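Local coordinates for protein dehalogenase-like hydrolase (PDB 3UMB) that probably catalyses the hydrolytic dehalogenation of small (S)-2-haloalkanoic acids to the corresponding (R)-2-hydroxyalkanoic acids with release of halide, at residues L153-T156 with A160-L163; S52-G55 with E59-K62; A71-C76 with H86-L91. One frame throughout, in Å; residues are numbered along the deposited sequence.

Interaction 1 (L153-T156 with A160-L163); sequences LYKT and AYAL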
ATOM      1  N   LEU A 153       3.216  12.788  -7.794  1.00 17.10           N
ATOM      2  CA  LEU A 153       2.242  11.745  -7.443  1.00 17.47           C
ATOM      3  C   LEU A 153       2.750  10.385  -7.930  1.00 17.44           C
ATOM      4  O   LEU A 153       3.233  10.256  -9.106  1.00 19.33           O
ATOM      5  CB  LEU A 153       0.881  12.018  -8.087  1.00 16.57           C
ATOM      6  CG  LEU A 153       0.064  13.204  -7.526  1.00 16.83           C
ATOM      7  CD1 LEU A 153      -0.909  13.651  -8.559  1.00 15.36           C
ATOM      8  CD2 LEU A 153      -0.673  12.902  -6.175  1.00 15.24           C
ATOM      9  N   TYR A 154       2.643   9.382  -7.073  1.00 16.22           N
ATOM     10  CA  TYR A 154       3.154   8.050  -7.397  1.00 15.69           C
ATOM     11  C   TYR A 154       2.094   7.225  -8.086  1.00 15.95           C
ATOM     12  O   TYR A 154       0.902   7.435  -7.901  1.00 15.35           O
ATOM     13  CB  TYR A 154       3.604   7.364  -6.120  1.00 16.02           C
ATOM     14  CG  TYR A 154       4.875   7.926  -5.584  1.00 14.55           C
ATOM     15  CD1 TYR A 154       4.874   8.763  -4.509  1.00 11.70           C
ATOM     16  CD2 TYR A 154       6.108   7.619  -6.177  1.00 17.50           C
ATOM     17  CE1 TYR A 154       6.063   9.315  -4.019  1.00 15.23           C
ATOM     18  CE2 TYR A 154       7.313   8.194  -5.715  1.00 17.94           C
ATOM     19  CZ  TYR A 154       7.286   9.001  -4.600  1.00 17.77           C
ATOM     20  OH  TYR A 154       8.468   9.547  -4.081  1.00 17.44           O
ATOM     21  N   LYS A 155       2.517   6.262  -8.884  1.00 16.70           N
ATOM     22  CA  LYS A 155       1.619   5.207  -9.331  1.00 16.89           C
ATOM     23  C   LYS A 155       0.942   4.655  -8.114  1.00 16.32           C
ATOM     24  O   LYS A 155       1.597   4.512  -7.067  1.00 17.95           O
ATOM     25  CB  LYS A 155       2.377   4.054  -9.986  1.00 17.46           C
ATOM     26  CG  LYS A 155       3.175   4.444 -11.236  1.00 20.80           C
ATOM     27  CD  LYS A 155       4.359   3.486 -11.382  1.00 23.40           C
ATOM     28  CE  LYS A 155       4.899   3.361 -12.793  1.00 23.81           C
ATOM     29  NZ  LYS A 155       6.113   2.414 -12.783  1.00 24.40           N
ATOM     30  N   THR A 156      -0.330   4.280  -8.220  1.00 15.68           N
ATOM     31  CA  THR A 156      -1.081   4.150  -9.488  1.00 15.27           C
ATOM     32  C   THR A 156      -1.854   5.398  -9.959  1.00 15.84           C
ATOM     33  O   THR A 156      -2.795   5.276 -10.735  1.00 16.45           O
ATOM     34  CB  THR A 156      -2.091   3.037  -9.336  1.00 15.25           C
ATOM     35  OG1 THR A 156      -2.707   3.177  -8.062  1.00 14.69           O
ATOM     36  CG2 THR A 156      -1.399   1.640  -9.361  1.00 13.34           C
ATOM     37  N   ALA A 160       0.530  10.070 -13.005  1.00 18.78           N
ATOM     38  CA  ALA A 160       1.814   9.350 -13.215  1.00 18.97           C
ATOM     39  C   ALA A 160       1.770   8.570 -14.505  1.00 19.27           C
ATOM     40  O   ALA A 160       2.673   8.680 -15.307  1.00 19.44           O
ATOM     41  CB  ALA A 160       2.143   8.409 -12.067  1.00 19.16           C
ATOM     42  N   TYR A 161       0.719   7.783 -14.709  1.00 20.02           N
ATOM     43  CA  TYR A 161       0.564   7.024 -15.958  1.00 20.55           C
ATOM     44  C   TYR A 161       0.500   7.993 -17.162  1.00 20.82           C
ATOM     45  O   TYR A 161       1.170   7.782 -18.197  1.00 20.90           O
ATOM     46  CB  TYR A 161      -0.647   6.080 -15.909  1.00 21.14           C
ATOM     47  CG  TYR A 161      -0.459   4.888 -14.964  1.00 19.74           C
ATOM     48  CD1 TYR A 161       0.627   3.991 -15.122  1.00 19.84           C
ATOM     49  CD2 TYR A 161      -1.360   4.640 -13.946  1.00 18.55           C
ATOM     50  CE1 TYR A 161       0.832   2.900 -14.239  1.00 15.84           C
ATOM     51  CE2 TYR A 161      -1.177   3.539 -13.054  1.00 19.17           C
ATOM     52  CZ  TYR A 161      -0.076   2.677 -13.212  1.00 18.77           C
ATOM     53  OH  TYR A 161       0.073   1.606 -12.346  1.00 20.46           O
ATOM     54  N   ALA A 162      -0.206   9.109 -16.982  1.00 19.75           N
ATOM     55  CA  ALA A 162      -0.385  10.042 -18.065  1.00 19.81           C
ATOM     56  C   ALA A 162       0.905  10.598 -18.612  1.00 19.98           C
ATOM     57  O   ALA A 162       0.886  11.093 -19.724  1.00 21.10           O
ATOM     58  CB  ALA A 162      -1.318  11.184 -17.700  1.00 18.76           C
ATOM     59  N   LEU A 163       1.996  10.540 -17.866  1.00 20.44           N
ATOM     60  CA  LEU A 163       3.248  11.084 -18.369  1.00 22.31           C
ATOM     61  C   LEU A 163       3.675  10.434 -19.711  1.00 22.81           C
ATOM     62  O   LEU A 163       4.281  11.099 -20.544  1.00 23.49           O
ATOM     63  CB  LEU A 163       4.403  11.024 -17.318  1.00 21.61           C
ATOM     64  CG  LEU A 163       4.347  11.937 -16.078  1.00 20.52           C
ATOM     65  CD1 LEU A 163       5.312  11.482 -14.965  1.00 16.49           C
ATOM     66  CD2 LEU A 163       4.595  13.379 -16.430  1.00 20.41           C
TER
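Tyr161 lays its ring obliquely against the backbone and side chain of Thr156, one helical turn folding back on the loop that leads into it. The closest ring carbon, Tyr161 CE2, lies 3.3 Å from Thr156 O, and Tyr161 OH reaches the methyl group, 3.3 Å from Thr156 CG2. With its CG anti to the carbonyl carbon (chi1 -70°), the tyrosine runs alongside Thr156 and points the same way. Lys155 instead crosses the tyrosine at about a right angle, its CG 4.1 Å from Tyr161 CE1. A tyrosine suits this place because its flat body can pack on aliphatic and backbone atoms while its hydroxyl goes on to bond Asp184. Ala160 is small enough to pack closely against the loop backbone: its CB lies 3.7 Å from Leu153 O and 3.9 Å from Lys155 N, setting a methyl against main-chain atoms. The peptide before Thr156 is cis, which turns the chain sharply just after Lys155. Beyond CG the lysine chain extends away from the helix, and NZ forms a salt bridge with Asp184 and bonds Leu121 O. Asp184 thus receives both Lys155 and Tyr161, one on each carboxylate oxygen. A lysine in the loop after a sheet strand, directed at Asp184 on helix 182-191 and, weakly, at Asp10 just after strand 6-9, is consistent with motif III of the haloacid dehalogenase superfamily's Rossmann-like core.

Interaction 2 (S52-G55 with E59-K62); sequences SLAG and EHYK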
ATOM      1  N   SER A  52       0.499   9.653  -1.587  1.00 13.75           N
ATOM      2  CA  SER A  52      -0.200  10.166  -2.765  1.00 13.97           C
ATOM      3  C   SER A  52      -1.706  10.093  -2.551  1.00 15.11           C
ATOM      4  O   SER A  52      -2.428  10.977  -3.035  1.00 15.92           O
ATOM      5  CB  SER A  52       0.267   9.422  -4.040  1.00 14.24           C
ATOM      6  OG  SER A  52       1.625   9.823  -4.383  1.00 13.42           O
ATOM      7  N   LEU A  53      -2.163   9.049  -1.834  1.00 14.31           N
ATOM      8  CA  LEU A  53      -3.554   8.887  -1.449  1.00 15.59           C
ATOM      9  C   LEU A  53      -3.977   9.990  -0.527  1.00 15.51           C
ATOM     10  O   LEU A  53      -5.103  10.446  -0.677  1.00 15.07           O
ATOM     11  CB  LEU A  53      -3.852   7.489  -0.833  1.00 16.30           C
ATOM     12  CG  LEU A  53      -5.304   6.934  -0.795  1.00 18.57           C
ATOM     13  CD1 LEU A  53      -6.051   7.185  -2.089  1.00 17.57           C
ATOM     14  CD2 LEU A  53      -5.332   5.384  -0.493  1.00 20.43           C
ATOM     15  N   ALA A  54      -3.073  10.471   0.338  1.00 15.88           N
ATOM     16  CA  ALA A  54      -3.369  11.496   1.360  1.00 16.54           C
ATOM     17  C   ALA A  54      -3.427  12.900   0.791  1.00 17.58           C
ATOM     18  O   ALA A  54      -4.027  13.779   1.415  1.00 17.58           O
ATOM     19  CB  ALA A  54      -2.304  11.511   2.550  1.00 15.98           C
ATOM     20  N   GLY A  55      -2.705  13.115  -0.317  1.00 17.31           N
ATOM     21  CA  GLY A  55      -2.629  14.380  -0.978  1.00 16.51           C
ATOM     22  C   GLY A  55      -2.734  14.155  -2.451  1.00 17.09           C
ATOM     23  O   GLY A  55      -1.726  14.025  -3.127  1.00 15.46           O
ATOM     24  N   GLU A  59       0.182  17.115  -2.031  1.00 21.33           N
ATOM     25  CA  GLU A  59       0.360  17.743  -0.741  1.00 22.70           C
ATOM     26  C   GLU A  59       1.381  17.045   0.153  1.00 22.14           C
ATOM     27  O   GLU A  59       1.982  17.680   1.001  1.00 21.50           O
ATOM     28  CB  GLU A  59      -0.965  17.760   0.010  1.00 24.23           C
ATOM     29  CG  GLU A  59      -1.994  18.704  -0.580  1.00 28.22           C
ATOM     30  CD  GLU A  59      -2.817  18.114  -1.729  1.00 31.38           C
ATOM     31  OE1 GLU A  59      -2.430  17.063  -2.329  1.00 30.60           O
ATOM     32  OE2 GLU A  59      -3.861  18.747  -2.016  1.00 35.60           O
ATOM     33  N   HIS A  60       1.568  15.743  -0.030  1.00 21.60           N
ATOM     34  CA  HIS A  60       2.487  14.998   0.820  1.00 20.71           C
ATOM     35  C   HIS A  60       3.567  14.309   0.035  1.00 20.00           C
ATOM     36  O   HIS A  60       4.174  13.387   0.521  1.00 21.63           O
ATOM     37  CB  HIS A  60       1.724  14.037   1.742  1.00 20.05           C
ATOM     38  CG  HIS A  60       0.758  14.738   2.637  1.00 18.11           C
ATOM     39  ND1 HIS A  60       1.158  15.551   3.680  1.00 17.57           N
ATOM     40  CD2 HIS A  60      -0.596  14.778   2.632  1.00 20.06           C
ATOM     41  CE1 HIS A  60       0.092  16.056   4.276  1.00 16.59           C
ATOM     42  NE2 HIS A  60      -0.988  15.589   3.672  1.00 15.79           N
ATOM     43  N   TYR A  61       3.879  14.825  -1.136  1.00 19.00           N
ATOM     44  CA  TYR A  61       4.887  14.246  -1.969  1.00 18.96           C
ATOM     45  C   TYR A  61       6.270  14.420  -1.346  1.00 19.47           C
ATOM     46  O   TYR A  61       6.570  15.406  -0.733  1.00 19.09           O
ATOM     47  CB  TYR A  61       4.870  14.879  -3.376  1.00 18.83           C
ATOM     48  CG  TYR A  61       5.978  14.352  -4.272  1.00 19.01           C
ATOM     49  CD1 TYR A  61       5.869  13.109  -4.889  1.00 17.99           C
ATOM     50  CD2 TYR A  61       7.170  15.075  -4.461  1.00 20.39           C
ATOM     51  CE1 TYR A  61       6.877  12.603  -5.648  1.00 16.77           C
ATOM     52  CE2 TYR A  61       8.201  14.577  -5.288  1.00 16.82           C
ATOM     53  CZ  TYR A  61       8.061  13.345  -5.853  1.00 19.09           C
ATOM     54  OH  TYR A  61       9.076  12.822  -6.646  1.00 18.27           O
ATOM     55  N   LYS A  62       7.121  13.440  -1.581  1.00 20.44           N
ATOM     56  CA  LYS A  62       8.518  13.509  -1.264  1.00 20.70           C
ATOM     57  C   LYS A  62       9.207  12.605  -2.274  1.00 19.93           C
ATOM     58  O   LYS A  62       8.648  11.547  -2.629  1.00 19.26           O
ATOM     59  CB  LYS A  62       8.697  12.998   0.154  1.00 21.06           C
ATOM     60  CG  LYS A  62      10.078  12.963   0.709  1.00 25.37           C
ATOM     61  CD  LYS A  62      10.002  12.289   2.139  1.00 28.12           C
ATOM     62  CE  LYS A  62      11.212  12.569   3.036  1.00 30.15           C
ATOM     63  NZ  LYS A  62      10.833  12.645   4.482  1.00 30.57           N
TER
HETATM   64  O   HOH W   1       0.534  13.592  -1.992  1.00 17.66           O
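Ala54 and His60 make the apolar part of the contact, the methyl Ala54 CB lying 3.7 Å from His60 CD2 in an oblique approach to the ring. The edge of the imidazole also faces the main chain at the helix end, with Gly55 N near its plane and 4.0 Å from His60 CD2. Over one face stands Glu59 CB, 4.0 Å above the ring plane and offset toward the rim. Trp190 of the second subunit stacks on the His60 ring and packs on Ala54 as well, and both the flat ring and the small methyl suit a surface shared with another chain.

Gly55 is where the chain leaves helix 33-54. Glu59 CB lies 3.9 Å from Gly55 CA, on the side toward which a side chain would point, and glycine fits because it has none.

Polar bridging is left to a water, which donates to Gly55 O at 2.6 Å and accepts from His60 N at 3.1 Å, joining two backbone groups that do not bond directly.

The Glu59 chain bends at chi2 (85°) and brings its carboxylate back toward Gly55, yet Glu59 OE1 and Gly55 O, 3.2 Å apart, are both acceptors. What holds OE1 is Ser57 N, within the intervening turn. The chemistry therefore implies a turn closed by van der Waals contact and a bridging water, with the glutamate serving the turn's own backbone.

Interaction 3 (A71-C76 with H86-L91); sequences ALRYAC and HAEATL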
ATOM      1  N   ALA A  71      11.869   4.516   4.483  1.00 18.52           N
ATOM      2  CA  ALA A  71      11.457   3.118   4.596  1.00 18.60           C
ATOM      3  C   ALA A  71      12.593   2.277   5.183  1.00 18.67           C
ATOM      4  O   ALA A  71      12.346   1.366   5.976  1.00 18.52           O
ATOM      5  CB  ALA A  71      11.006   2.529   3.239  1.00 16.83           C
ATOM      6  N   LEU A  72      13.825   2.544   4.757  1.00 18.97           N
ATOM      7  CA  LEU A  72      14.971   1.764   5.219  1.00 19.05           C
ATOM      8  C   LEU A  72      15.184   1.959   6.724  1.00 18.51           C
ATOM      9  O   LEU A  72      15.480   1.010   7.449  1.00 18.32           O
ATOM     10  CB  LEU A  72      16.244   2.205   4.491  1.00 19.58           C
ATOM     11  CG  LEU A  72      17.573   1.651   5.047  1.00 18.44           C
ATOM     12  CD1 LEU A  72      17.592   0.143   4.780  1.00 18.64           C
ATOM     13  CD2 LEU A  72      18.756   2.354   4.440  1.00 16.01           C
ATOM     14  N   ARG A  73      15.106   3.220   7.141  1.00 18.99           N
ATOM     15  CA  ARG A  73      15.120   3.602   8.543  1.00 19.84           C
ATOM     16  C   ARG A  73      14.023   2.980   9.385  1.00 19.58           C
ATOM     17  O   ARG A  73      14.297   2.449  10.491  1.00 18.53           O
ATOM     18  CB  ARG A  73      15.029   5.103   8.691  1.00 20.47           C
ATOM     19  CG  ARG A  73      16.300   5.811   8.260  1.00 25.47           C
ATOM     20  CD  ARG A  73      16.213   7.327   8.353  1.00 29.26           C
ATOM     21  NE  ARG A  73      17.498   7.930   7.922  1.00 34.88           N
ATOM     22  CZ  ARG A  73      17.679   9.196   7.535  1.00 36.51           C
ATOM     23  NH1 ARG A  73      16.667  10.058   7.491  1.00 38.89           N
ATOM     24  NH2 ARG A  73      18.882   9.604   7.167  1.00 38.90           N
ATOM     25  N   TYR A  74      12.772   3.063   8.921  1.00 18.83           N
ATOM     26  CA  TYR A  74      11.708   2.379   9.661  1.00 17.84           C
ATOM     27  C   TYR A  74      12.061   0.874   9.759  1.00 18.72           C
ATOM     28  O   TYR A  74      11.958   0.268  10.839  1.00 17.49           O
ATOM     29  CB  TYR A  74      10.333   2.536   9.025  1.00 17.78           C
ATOM     30  CG  TYR A  74       9.322   1.661   9.702  1.00 15.16           C
ATOM     31  CD1 TYR A  74       8.558   2.155  10.741  1.00 15.59           C
ATOM     32  CD2 TYR A  74       9.126   0.356   9.298  1.00 14.93           C
ATOM     33  CE1 TYR A  74       7.639   1.375  11.404  1.00 14.58           C
ATOM     34  CE2 TYR A  74       8.198  -0.462   9.937  1.00 17.58           C
ATOM     35  CZ  TYR A  74       7.455   0.072  11.019  1.00 16.74           C
ATOM     36  OH  TYR A  74       6.531  -0.684  11.712  1.00 16.42           O
ATOM     37  N   ALA A  75      12.450   0.267   8.636  1.00 18.95           N
ATOM     38  CA  ALA A  75      12.644  -1.207   8.627  1.00 19.91           C
ATOM     39  C   ALA A  75      13.761  -1.615   9.633  1.00 20.68           C
ATOM     40  O   ALA A  75      13.673  -2.624  10.318  1.00 20.41           O
ATOM     41  CB  ALA A  75      12.968  -1.689   7.245  1.00 18.71           C
ATOM     42  N   CYS A  76      14.788  -0.785   9.752  1.00 22.02           N
ATOM     43  CA  CYS A  76      15.888  -1.119  10.657  1.00 23.41           C
ATOM     44  C   CYS A  76      15.485  -0.986  12.128  1.00 23.05           C
ATOM     45  O   CYS A  76      15.829  -1.858  12.896  1.00 23.43           O
ATOM     46  CB  CYS A  76      17.135  -0.302  10.332  1.00 23.88           C
ATOM     47  SG  CYS A  76      17.965  -0.958   8.834  1.00 28.13           S
ATOM     48  N   HIS A  86      27.176   5.149   8.321  1.00 43.29           N
ATOM     49  CA  HIS A  86      27.929   4.336   7.358  1.00 42.34           C
ATOM     50  C   HIS A  86      27.017   3.294   6.735  1.00 40.66           C
ATOM     51  O   HIS A  86      26.949   3.232   5.519  1.00 40.15           O
ATOM     52  CB  HIS A  86      29.210   3.675   7.947  1.00 43.24           C
ATOM     53  CG  HIS A  86      29.862   2.685   7.011  1.00 45.84           C
ATOM     54  ND1 HIS A  86      30.794   3.053   6.057  1.00 48.42           N
ATOM     55  CD2 HIS A  86      29.685   1.344   6.861  1.00 47.87           C
ATOM     56  CE1 HIS A  86      31.178   1.984   5.373  1.00 49.18           C
ATOM     57  NE2 HIS A  86      30.511   0.935   5.831  1.00 49.66           N
ATOM     58  N   ALA A  87      26.310   2.480   7.530  1.00 38.92           N
ATOM     59  CA  ALA A  87      25.574   1.332   6.929  1.00 37.99           C
ATOM     60  C   ALA A  87      24.399   1.817   6.040  1.00 36.72           C
ATOM     61  O   ALA A  87      24.053   1.189   5.043  1.00 35.61           O
ATOM     62  CB  ALA A  87      25.092   0.345   7.984  1.00 37.23           C
ATOM     63  N   GLU A  88      23.802   2.929   6.451  1.00 36.19           N
ATOM     64  CA  GLU A  88      22.812   3.657   5.660  1.00 36.30           C
ATOM     65  C   GLU A  88      23.410   4.146   4.335  1.00 36.45           C
ATOM     66  O   GLU A  88      22.937   3.770   3.278  1.00 36.37           O
ATOM     67  CB  GLU A  88      22.310   4.862   6.449  1.00 35.92           C
ATOM     68  CG  GLU A  88      21.372   5.743   5.685  1.00 36.13           C
ATOM     69  CD  GLU A  88      20.498   6.531   6.582  1.00 35.40           C
ATOM     70  OE1 GLU A  88      19.883   5.931   7.474  1.00 37.26           O
ATOM     71  OE2 GLU A  88      20.406   7.752   6.403  1.00 36.37           O
ATOM     72  N   ALA A  89      24.458   4.974   4.403  1.00 36.40           N
ATOM     73  CA  ALA A  89      25.151   5.414   3.182  1.00 36.40           C
ATOM     74  C   ALA A  89      25.470   4.210   2.288  1.00 35.37           C
ATOM     75  O   ALA A  89      25.155   4.206   1.117  1.00 36.08           O
ATOM     76  CB  ALA A  89      26.413   6.245   3.518  1.00 36.49           C
ATOM     77  N   THR A  90      26.012   3.147   2.845  1.00 35.45           N
ATOM     78  CA  THR A  90      26.382   1.972   2.045  1.00 34.92           C
ATOM     79  C   THR A  90      25.235   1.339   1.316  1.00 34.91           C
ATOM     80  O   THR A  90      25.403   0.810   0.212  1.00 33.99           O
ATOM     81  CB  THR A  90      27.007   0.864   2.912  1.00 35.15           C
ATOM     82  OG1 THR A  90      28.205   1.355   3.500  1.00 34.63           O
ATOM     83  CG2 THR A  90      27.341  -0.368   2.073  1.00 35.21           C
ATOM     84  N   LEU A  91      24.061   1.331   1.938  1.00 35.59           N
ATOM     85  CA  LEU A  91      22.943   0.585   1.340  1.00 35.95           C
ATOM     86  C   LEU A  91      22.285   1.431   0.297  1.00 35.32           C
ATOM     87  O   LEU A  91      21.807   0.928  -0.692  1.00 35.05           O
ATOM     88  CB  LEU A  91      21.925   0.124   2.388  1.00 36.25           C
ATOM     89  CG  LEU A  91      22.288  -1.208   3.063  1.00 37.42           C
ATOM     90  CD1 LEU A  91      21.242  -1.537   4.133  1.00 37.26           C
ATOM     91  CD2 LEU A  91      22.395  -2.330   2.012  1.00 35.85           C
TER
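Arg73 and Glu88 form a salt bridge between two helices of the helical cap that L-2-haloacid dehalogenases carry on the superfamily's Rossmann-like core. Segments 71-76 and 86-91 run roughly antiparallel, at 131°; the axes of the two short segments come no closer than 11.6 Å, and long side chains span the gap.

From CB, Arg73 sends CG anti to its carbonyl carbon, and the chain then runs extended to NE. CG passes 3.7 Å from Glu88 OE1, and CD stays near the same oxygen at 4.0 Å. NE donates to Glu88 OE1 at 3.1 Å in a nearly straight bond (167°), with the oxygen in the guanidinium plane; its second bond, to OE2, is weak. At the tip, NH2 donates to Glu88 OE2 at 2.5 Å, a value so short that its exact length is doubtful. There OE2 uses its syn lone pair. The grip is side-on, one nitrogen to each oxygen, though the guanidinium and carboxylate planes are turned 39° apart. Two bonds to one carboxylate should limit its rotation, and an arginine serves well because NE and NH2 lie on one side of the guanidinium. Glu88 reaches out with an extended chain. Arg73 is exposed and Glu88 partly so, which probably lowers the cost of placing charges here.

Deeper in, the leucines suit a buried, apolar setting: Leu72 also touches Trp40 and Leu83, while Leu91 packs on Leu28. The two leucines cross at about a right angle, their methyls Leu72 CD1 and Leu91 CD1 meeting at 4.1 Å.

How the interactions relate
From the N terminus, interaction 2 comes first and closes the short turn at the end of helix 33-54, ahead of helix 64-78. Interaction 3 follows, pairing that second helix with helix 85-96 across the loop between them. Interaction 1 closes last, tying the loop after strand 144-147 to helix 158-161. The three lie in series, and none nests within or crosses another. Interactions 1 and 2 nevertheless touch in space: Tyr154 bonds through its backbone N to Ser52 OG and through its OH to Lys62 O, joining core to cap, and both reach the second subunit. Interaction 3 stands apart, its centre 27 Å from that of interaction 1.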